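Local coordinates for MaoC family protein (Mycobacterium tuberculosis H37Rv, PDB 3KHP) that probably catalyses the reversible dehydration of 3-hydroxyacyl thioesters to enoyl thioesters, as a hydratase of the MaoC family, at residues Q198-H212 against F224-V237. Sequence-based numbering, arbitrary orientation.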
ATOM      1  N   GLN A 198      -7.168  -3.026  -5.371  1.00 15.61           N
ATOM      2  CA  GLN A 198      -6.736  -1.719  -4.901  1.00 16.65           C
ATOM      3  C   GLN A 198      -7.039  -1.440  -3.424  1.00 15.97           C
ATOM      4  O   GLN A 198      -6.262  -0.802  -2.750  1.00 17.60           O
ATOM      5  CB  GLN A 198      -7.297  -0.605  -5.762  1.00 16.76           C
ATOM      6  CG  GLN A 198      -6.567   0.697  -5.550  1.00 19.69           C
ATOM      7  CD  GLN A 198      -6.634   1.611  -6.765  1.00 22.82           C
ATOM      8  OE1 GLN A 198      -6.647   1.153  -7.929  1.00 21.61           O
ATOM      9  NE2 GLN A 198      -6.730   2.905  -6.501  1.00 21.76           N
ATOM     10  N   ALA A 199      -8.153  -1.918  -2.913  1.00 14.72           N
ATOM     11  CA  ALA A 199      -8.492  -1.665  -1.540  1.00 14.36           C
ATOM     12  C   ALA A 199      -7.467  -2.275  -0.575  1.00 14.15           C
ATOM     13  O   ALA A 199      -7.216  -1.732   0.505  1.00 13.06           O
ATOM     14  CB  ALA A 199      -9.914  -2.147  -1.245  1.00 13.37           C
ATOM     15  N   LEU A 200      -6.873  -3.404  -0.979  1.00 14.31           N
ATOM     16  CA  LEU A 200      -5.836  -4.051  -0.186  1.00 13.04           C
ATOM     17  C   LEU A 200      -4.606  -3.214  -0.005  1.00 13.02           C
ATOM     18  O   LEU A 200      -3.941  -3.350   1.026  1.00 12.96           O
ATOM     19  CB  LEU A 200      -5.431  -5.429  -0.748  1.00 13.41           C
ATOM     20  CG  LEU A 200      -6.494  -6.524  -0.928  1.00 13.42           C
ATOM     21  CD1 LEU A 200      -5.929  -7.771  -1.505  1.00 14.75           C
ATOM     22  CD2 LEU A 200      -7.259  -6.823   0.317  1.00 11.44           C
ATOM     23  N   ILE A 201      -4.265  -2.342  -0.962  1.00 13.77           N
ATOM     24  CA  ILE A 201      -3.148  -1.423  -0.717  1.00 13.10           C
ATOM     25  C   ILE A 201      -3.681  -0.154  -0.052  1.00 11.83           C
ATOM     26  O   ILE A 201      -3.026   0.440   0.810  1.00 10.53           O
ATOM     27  CB  ILE A 201      -2.405  -0.965  -1.941  1.00 13.23           C
ATOM     28  CG1 ILE A 201      -2.727  -1.787  -3.195  1.00 18.02           C
ATOM     29  CG2 ILE A 201      -0.906  -0.919  -1.632  1.00 17.14           C
ATOM     30  CD1 ILE A 201      -2.805  -3.503  -3.118  1.00 18.54           C
ATOM     31  N   TYR A 202      -4.831   0.313  -0.509  1.00 11.33           N
ATOM     32  CA  TYR A 202      -5.358   1.567   0.031  1.00 12.57           C
ATOM     33  C   TYR A 202      -5.589   1.510   1.568  1.00 12.39           C
ATOM     34  O   TYR A 202      -5.346   2.508   2.286  1.00 12.42           O
ATOM     35  CB  TYR A 202      -6.637   2.050  -0.690  1.00 12.61           C
ATOM     36  CG  TYR A 202      -7.062   3.341  -0.069  1.00 14.51           C
ATOM     37  CD1 TYR A 202      -6.436   4.538  -0.418  1.00 16.25           C
ATOM     38  CD2 TYR A 202      -7.990   3.368   0.950  1.00 14.75           C
ATOM     39  CE1 TYR A 202      -6.773   5.704   0.177  1.00 13.18           C
ATOM     40  CE2 TYR A 202      -8.328   4.541   1.565  1.00 15.65           C
ATOM     41  CZ  TYR A 202      -7.704   5.707   1.179  1.00 15.85           C
ATOM     42  OH  TYR A 202      -7.996   6.894   1.798  1.00 17.69           O
ATOM     43  N   ARG A 203      -5.953   0.330   2.067  1.00 12.79           N
ATOM     44  CA  ARG A 203      -6.220   0.109   3.498  1.00 13.62           C
ATOM     45  C   ARG A 203      -4.971   0.213   4.355  1.00 14.04           C
ATOM     46  O   ARG A 203      -5.061   0.311   5.604  1.00 13.81           O
ATOM     47  CB  ARG A 203      -6.956  -1.256   3.718  1.00 13.92           C
ATOM     48  CG  ARG A 203      -6.178  -2.521   3.422  1.00 13.97           C
ATOM     49  CD  ARG A 203      -7.075  -3.768   3.294  1.00 13.90           C
ATOM     50  NE  ARG A 203      -7.755  -4.058   4.549  1.00 15.24           N
ATOM     51  CZ  ARG A 203      -7.174  -4.601   5.625  1.00 14.09           C
ATOM     52  NH1 ARG A 203      -5.902  -4.934   5.612  1.00 10.82           N
ATOM     53  NH2 ARG A 203      -7.876  -4.777   6.746  1.00 16.27           N
ATOM     54  N   LEU A 204      -3.798   0.189   3.714  1.00 13.46           N
ATOM     55  CA  LEU A 204      -2.569   0.313   4.451  1.00 14.09           C
ATOM     56  C   LEU A 204      -2.207   1.776   4.616  1.00 14.97           C
ATOM     57  O   LEU A 204      -1.177   2.095   5.165  1.00 15.38           O
ATOM     58  CB  LEU A 204      -1.450  -0.477   3.795  1.00 14.36           C
ATOM     59  CG  LEU A 204      -1.740  -1.972   3.642  1.00 13.32           C
ATOM     60  CD1 LEU A 204      -0.510  -2.713   3.063  1.00 13.17           C
ATOM     61  CD2 LEU A 204      -2.169  -2.605   4.983  1.00 10.93           C
ATOM     62  N   SER A 205      -3.078   2.683   4.188  1.00 15.52           N
ATOM     63  CA  SER A 205      -2.979   4.054   4.686  1.00 15.88           C
ATOM     64  C   SER A 205      -3.843   4.247   5.965  1.00 16.08           C
ATOM     65  O   SER A 205      -3.951   5.370   6.456  1.00 16.42           O
ATOM     66  CB  SER A 205      -3.348   5.081   3.595  1.00 15.71           C
ATOM     67  OG  SER A 205      -2.395   5.055   2.536  1.00 16.19           O
ATOM     68  N   GLY A 206      -4.438   3.169   6.496  1.00 16.07           N
ATOM     69  CA  GLY A 206      -4.988   3.182   7.872  1.00 15.83           C
ATOM     70  C   GLY A 206      -6.380   2.609   8.063  1.00 15.70           C
ATOM     71  O   GLY A 206      -6.690   2.130   9.146  1.00 16.23           O
ATOM     72  N   ASP A 207      -7.231   2.664   7.040  1.00 15.62           N
ATOM     73  CA  ASP A 207      -8.615   2.197   7.196  1.00 15.93           C
ATOM     74  C   ASP A 207      -8.755   0.708   6.881  1.00 15.99           C
ATOM     75  O   ASP A 207      -8.981   0.279   5.736  1.00 15.83           O
ATOM     76  CB  ASP A 207      -9.595   3.038   6.388  1.00 15.39           C
ATOM     77  CG  ASP A 207     -11.023   2.610   6.581  1.00 15.14           C
ATOM     78  OD1 ASP A 207     -11.243   1.610   7.252  1.00 17.72           O
ATOM     79  OD2 ASP A 207     -11.953   3.231   6.021  1.00 17.29           O
ATOM     80  N   ARG A 208      -8.645  -0.073   7.945  1.00 16.49           N
ATOM     81  CA  ARG A 208      -8.635  -1.563   7.884  1.00 16.18           C
ATOM     82  C   ARG A 208     -10.021  -2.191   7.907  1.00 15.48           C
ATOM     83  O   ARG A 208     -10.151  -3.417   7.993  1.00 15.13           O
ATOM     84  CB  ARG A 208      -7.830  -2.125   9.079  1.00 16.00           C
ATOM     85  CG  ARG A 208      -6.412  -1.578   9.215  1.00 15.29           C
ATOM     86  CD  ARG A 208      -5.502  -1.980   8.020  1.00 16.33           C
ATOM     87  NE  ARG A 208      -4.100  -1.731   8.325  1.00 15.66           N
ATOM     88  CZ  ARG A 208      -3.348  -2.507   9.095  1.00 16.48           C
ATOM     89  NH1 ARG A 208      -3.846  -3.609   9.640  1.00 18.27           N
ATOM     90  NH2 ARG A 208      -2.092  -2.178   9.332  1.00 17.66           N
ATOM     91  N   ASN A 209     -11.052  -1.364   7.828  1.00 15.68           N
ATOM     92  CA  ASN A 209     -12.421  -1.843   7.936  1.00 16.30           C
ATOM     93  C   ASN A 209     -12.676  -2.953   6.922  1.00 15.82           C
ATOM     94  O   ASN A 209     -12.445  -2.779   5.761  1.00 16.09           O
ATOM     95  CB  ASN A 209     -13.424  -0.707   7.745  1.00 17.05           C
ATOM     96  CG  ASN A 209     -14.891  -1.164   8.008  1.00 19.18           C
ATOM     97  OD1 ASN A 209     -15.382  -2.101   7.366  1.00 19.68           O
ATOM     98  ND2 ASN A 209     -15.550  -0.553   9.007  1.00 18.88           N
ATOM     99  N   PRO A 210     -13.166  -4.107   7.365  1.00 16.08           N
ATOM    100  CA  PRO A 210     -13.206  -5.248   6.449  1.00 15.95           C
ATOM    101  C   PRO A 210     -14.292  -5.180   5.393  1.00 15.17           C
ATOM    102  O   PRO A 210     -14.337  -6.009   4.493  1.00 15.15           O
ATOM    103  CB  PRO A 210     -13.434  -6.435   7.366  1.00 16.19           C
ATOM    104  CG  PRO A 210     -14.017  -5.858   8.590  1.00 16.40           C
ATOM    105  CD  PRO A 210     -13.379  -4.524   8.755  1.00 15.78           C
ATOM    106  N   LEU A 211     -15.151  -4.205   5.484  1.00 14.73           N
ATOM    107  CA  LEU A 211     -16.063  -3.905   4.384  1.00 15.24           C
ATOM    108  C   LEU A 211     -15.290  -3.794   3.027  1.00 14.65           C
ATOM    109  O   LEU A 211     -15.814  -4.102   1.972  1.00 14.32           O
ATOM    110  CB  LEU A 211     -16.745  -2.596   4.729  1.00 15.51           C
ATOM    111  CG  LEU A 211     -17.632  -1.871   3.731  1.00 18.26           C
ATOM    112  CD1 LEU A 211     -18.750  -2.782   3.288  1.00 15.63           C
ATOM    113  CD2 LEU A 211     -18.135  -0.595   4.439  1.00 19.61           C
ATOM    114  N   HIS A 212     -14.041  -3.358   3.072  1.00 13.89           N
ATOM    115  CA  HIS A 212     -13.291  -3.133   1.856  1.00 14.04           C
ATOM    116  C   HIS A 212     -12.351  -4.267   1.483  1.00 14.48           C
ATOM    117  O   HIS A 212     -11.784  -4.226   0.402  1.00 14.57           O
ATOM    118  CB  HIS A 212     -12.496  -1.810   1.958  1.00 13.58           C
ATOM    119  CG  HIS A 212     -13.291  -0.677   2.498  1.00 10.29           C
ATOM    120  ND1 HIS A 212     -14.341  -0.118   1.810  1.00 12.34           N
ATOM    121  CD2 HIS A 212     -13.217  -0.016   3.673  1.00 10.50           C
ATOM    122  CE1 HIS A 212     -14.871   0.860   2.528  1.00 12.13           C
ATOM    123  NE2 HIS A 212     -14.217   0.938   3.676  1.00  9.11           N
ATOM    124  N   PHE A 224     -23.195  -6.629   0.175  1.00 28.03           N
ATOM    125  CA  PHE A 224     -22.635  -6.365  -1.135  1.00 27.42           C
ATOM    126  C   PHE A 224     -22.093  -7.655  -1.760  1.00 27.90           C
ATOM    127  O   PHE A 224     -21.573  -8.532  -1.060  1.00 29.22           O
ATOM    128  CB  PHE A 224     -21.451  -5.383  -1.043  1.00 27.36           C
ATOM    129  CG  PHE A 224     -21.817  -3.987  -0.626  1.00 24.98           C
ATOM    130  CD1 PHE A 224     -22.454  -3.134  -1.498  1.00 26.69           C
ATOM    131  CD2 PHE A 224     -21.493  -3.523   0.619  1.00 22.36           C
ATOM    132  CE1 PHE A 224     -22.775  -1.838  -1.115  1.00 25.71           C
ATOM    133  CE2 PHE A 224     -21.800  -2.261   1.014  1.00 24.77           C
ATOM    134  CZ  PHE A 224     -22.438  -1.397   0.159  1.00 25.15           C
ATOM    135  N   PRO A 225     -22.129  -7.742  -3.089  1.00 26.80           N
ATOM    136  CA  PRO A 225     -21.644  -8.938  -3.760  1.00 26.71           C
ATOM    137  C   PRO A 225     -20.174  -9.183  -3.497  1.00 26.34           C
ATOM    138  O   PRO A 225     -19.704 -10.351  -3.481  1.00 25.57           O
ATOM    139  CB  PRO A 225     -21.847  -8.614  -5.261  1.00 27.60           C
ATOM    140  CG  PRO A 225     -22.879  -7.523  -5.288  1.00 27.34           C
ATOM    141  CD  PRO A 225     -22.711  -6.754  -4.012  1.00 27.03           C
ATOM    142  N   LYS A 226     -19.456  -8.058  -3.351  1.00 25.18           N
ATOM    143  CA  LYS A 226     -18.062  -8.052  -3.036  1.00 23.79           C
ATOM    144  C   LYS A 226     -17.632  -6.789  -2.258  1.00 20.94           C
ATOM    145  O   LYS A 226     -18.353  -5.804  -2.153  1.00 19.97           O
ATOM    146  CB  LYS A 226     -17.248  -8.251  -4.312  1.00 25.02           C
ATOM    147  CG  LYS A 226     -17.997  -7.977  -5.609  1.00 30.11           C
ATOM    148  CD  LYS A 226     -17.101  -8.257  -6.854  1.00 34.98           C
ATOM    149  CE  LYS A 226     -17.599  -7.481  -8.112  1.00 39.04           C
ATOM    150  NZ  LYS A 226     -19.059  -7.710  -8.471  1.00 41.74           N
ATOM    151  N   PRO A 227     -16.455  -6.840  -1.661  1.00 18.13           N
ATOM    152  CA  PRO A 227     -16.050  -5.665  -0.896  1.00 16.84           C
ATOM    153  C   PRO A 227     -16.054  -4.395  -1.744  1.00 16.31           C
ATOM    154  O   PRO A 227     -15.796  -4.450  -2.935  1.00 15.70           O
ATOM    155  CB  PRO A 227     -14.643  -6.022  -0.433  1.00 16.87           C
ATOM    156  CG  PRO A 227     -14.537  -7.495  -0.577  1.00 16.62           C
ATOM    157  CD  PRO A 227     -15.442  -7.905  -1.668  1.00 16.38           C
ATOM    158  N   ILE A 228     -16.377  -3.254  -1.139  1.00 15.40           N
ATOM    159  CA  ILE A 228     -16.465  -2.028  -1.891  1.00 14.24           C
ATOM    160  C   ILE A 228     -15.168  -1.274  -1.684  1.00 14.76           C
ATOM    161  O   ILE A 228     -14.499  -1.439  -0.669  1.00 15.54           O
ATOM    162  CB  ILE A 228     -17.685  -1.177  -1.487  1.00 14.48           C
ATOM    163  CG1 ILE A 228     -17.542  -0.671  -0.044  1.00 14.03           C
ATOM    164  CG2 ILE A 228     -18.968  -1.976  -1.658  1.00 12.63           C
ATOM    165  CD1 ILE A 228     -18.713   0.206   0.448  1.00 11.47           C
ATOM    166  N   LEU A 229     -14.772  -0.485  -2.672  1.00 14.32           N
ATOM    167  CA  LEU A 229     -13.632   0.379  -2.509  1.00 13.89           C
ATOM    168  C   LEU A 229     -13.946   1.456  -1.458  1.00 13.78           C
ATOM    169  O   LEU A 229     -15.072   1.968  -1.376  1.00 13.80           O
ATOM    170  CB  LEU A 229     -13.314   1.033  -3.852  1.00 13.69           C
ATOM    171  CG  LEU A 229     -11.965   1.744  -3.924  1.00 14.26           C
ATOM    172  CD1 LEU A 229     -10.804   0.727  -3.753  1.00 12.06           C
ATOM    173  CD2 LEU A 229     -11.852   2.507  -5.203  1.00 11.74           C
ATOM    174  N   HIS A 230     -12.942   1.831  -0.691  1.00 13.39           N
ATOM    175  CA  HIS A 230     -13.067   2.936   0.285  1.00 13.09           C
ATOM    176  C   HIS A 230     -13.533   4.182  -0.442  1.00 14.08           C
ATOM    177  O   HIS A 230     -12.952   4.506  -1.484  1.00 13.82           O
ATOM    178  CB  HIS A 230     -11.733   3.298   0.888  1.00 11.74           C
ATOM    179  CG  HIS A 230     -11.056   2.208   1.659  1.00 11.15           C
ATOM    180  ND1 HIS A 230     -10.536   1.074   1.064  1.00 10.18           N
ATOM    181  CD2 HIS A 230     -10.702   2.142   2.968  1.00 10.77           C
ATOM    182  CE1 HIS A 230      -9.917   0.347   1.984  1.00 11.55           C
ATOM    183  NE2 HIS A 230     -10.011   0.967   3.149  1.00 10.10           N
ATOM    184  N   GLY A 231     -14.557   4.881   0.098  1.00 14.37           N
ATOM    185  CA  GLY A 231     -14.986   6.183  -0.426  1.00 13.97           C
ATOM    186  C   GLY A 231     -13.826   7.197  -0.548  1.00 14.32           C
ATOM    187  O   GLY A 231     -13.710   7.938  -1.543  1.00 13.20           O
ATOM    188  N   LEU A 232     -12.968   7.232   0.454  1.00 13.79           N
ATOM    189  CA  LEU A 232     -11.837   8.136   0.407  1.00 14.64           C
ATOM    190  C   LEU A 232     -10.834   7.748  -0.695  1.00 15.24           C
ATOM    191  O   LEU A 232     -10.087   8.614  -1.170  1.00 15.18           O
ATOM    192  CB  LEU A 232     -11.184   8.253   1.776  1.00 14.00           C
ATOM    193  CG  LEU A 232     -12.069   9.037   2.789  1.00 12.99           C
ATOM    194  CD1 LEU A 232     -11.419   9.050   4.152  1.00  9.66           C
ATOM    195  CD2 LEU A 232     -12.380  10.498   2.278  1.00 12.20           C
ATOM    196  N   CYS A 233     -10.836   6.476  -1.120  1.00 14.86           N
ATOM    197  CA  CYS A 233      -9.948   6.072  -2.189  1.00 14.63           C
ATOM    198  C   CYS A 233     -10.466   6.671  -3.502  1.00 15.41           C
ATOM    199  O   CYS A 233      -9.713   7.317  -4.223  1.00 16.24           O
ATOM    200  CB  CYS A 233      -9.828   4.573  -2.278  1.00 13.96           C
ATOM    201  SG  CYS A 233      -8.745   4.042  -3.602  1.00 13.05           S
ATOM    202  N   THR A 234     -11.757   6.484  -3.771  1.00 14.79           N
ATOM    203  CA  THR A 234     -12.447   7.152  -4.856  1.00 14.73           C
ATOM    204  C   THR A 234     -12.178   8.657  -4.893  1.00 15.31           C
ATOM    205  O   THR A 234     -11.910   9.239  -5.947  1.00 16.43           O
ATOM    206  CB  THR A 234     -13.968   6.912  -4.750  1.00 14.26           C
ATOM    207  OG1 THR A 234     -14.224   5.504  -4.799  1.00 13.84           O
ATOM    208  CG2 THR A 234     -14.708   7.532  -5.846  1.00 11.84           C
ATOM    209  N   TYR A 235     -12.264   9.286  -3.742  1.00 15.57           N
ATOM    210  CA  TYR A 235     -12.004  10.706  -3.600  1.00 15.93           C
ATOM    211  C   TYR A 235     -10.550  11.064  -3.972  1.00 16.30           C
ATOM    212  O   TYR A 235     -10.310  12.017  -4.690  1.00 16.25           O
ATOM    213  CB  TYR A 235     -12.283  11.078  -2.174  1.00 15.49           C
ATOM    214  CG  TYR A 235     -12.154  12.509  -1.754  1.00 15.36           C
ATOM    215  CD1 TYR A 235     -13.152  13.444  -2.058  1.00 15.42           C
ATOM    216  CD2 TYR A 235     -11.113  12.906  -0.931  1.00 13.93           C
ATOM    217  CE1 TYR A 235     -13.071  14.758  -1.599  1.00 13.18           C
ATOM    218  CE2 TYR A 235     -11.027  14.209  -0.473  1.00 14.59           C
ATOM    219  CZ  TYR A 235     -12.019  15.125  -0.801  1.00 14.53           C
ATOM    220  OH  TYR A 235     -11.954  16.417  -0.275  1.00 15.82           O
ATOM    221  N   GLY A 236      -9.606  10.258  -3.524  1.00 16.80           N
ATOM    222  CA  GLY A 236      -8.207  10.411  -3.946  1.00 17.15           C
ATOM    223  C   GLY A 236      -7.990  10.202  -5.444  1.00 16.79           C
ATOM    224  O   GLY A 236      -7.138  10.853  -6.040  1.00 16.91           O
ATOM    225  N   VAL A 237      -8.758   9.302  -6.055  1.00 16.71           N
ATOM    226  CA  VAL A 237      -8.628   9.049  -7.488  1.00 16.42           C
ATOM    227  C   VAL A 237      -9.135  10.265  -8.255  1.00 16.83           C
ATOM    228  O   VAL A 237      -8.426  10.793  -9.106  1.00 15.87           O
ATOM    229  CB  VAL A 237      -9.360   7.789  -7.965  1.00 16.75           C
ATOM    230  CG1 VAL A 237      -9.266   7.701  -9.461  1.00 14.85           C
ATOM    231  CG2 VAL A 237      -8.769   6.491  -7.304  1.00 14.10           C
TER
HETATM  232  O   HOH W   1      -8.026   9.312   0.315  1.00  9.06           O
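The imidazole of His230 is sandwiched between Tyr202 and His212. On one face it stacks against the ring of His212, with centroids 3.8 Å apart and planes only 21° from parallel. The opposite face receives the edge of Tyr202 in a T-shaped pair, CD2 leading, at a 4.7 Å centroid separation and 66° between planes. Rotation of the His230 ring is fixed at its rim, where NE2 donates to Asp207 O over 2.9 Å, nearly straight at 171°, in both the ring plane and the carbonyl plane and on a lone pair. With CG anti to its own carbonyl carbon, His230, the N-cap residue of helix 231-245, sends this ring into the opposing loop.

His212 is tethered in turn: ND1 gives its N-H to Ile228 O at 2.8 Å, within the imidazole plane although the donor stands above the carbonyl plane. Beside it, Ile228 N reaches Leu211 O at 3.3 Å, while Leu211 CD1 lies against the Phe224 ring.

Across the helix pair, which is close to perpendicular, Cys233 CB sits over the Tyr202 face, 3.8 Å from its centroid. Tyr202 OH hydrogen-bonds a water 2.8 Å away, and that water donates to Leu232 O.

Asp207 to His212 (Asp-Arg-Asn-Pro-Leu-His) matches the hydratase 2 motif, whose Asp and His act in catalysis in relatives, consistent with a similar role here. Asp207 OD1 makes an Asx turn with Asn209 N. The contact thus commits His212 ND1 and His230 NE2 as donors to backbone carbonyls, fixing the imidazole of His212, within the motif, and that of His230, which packs against it.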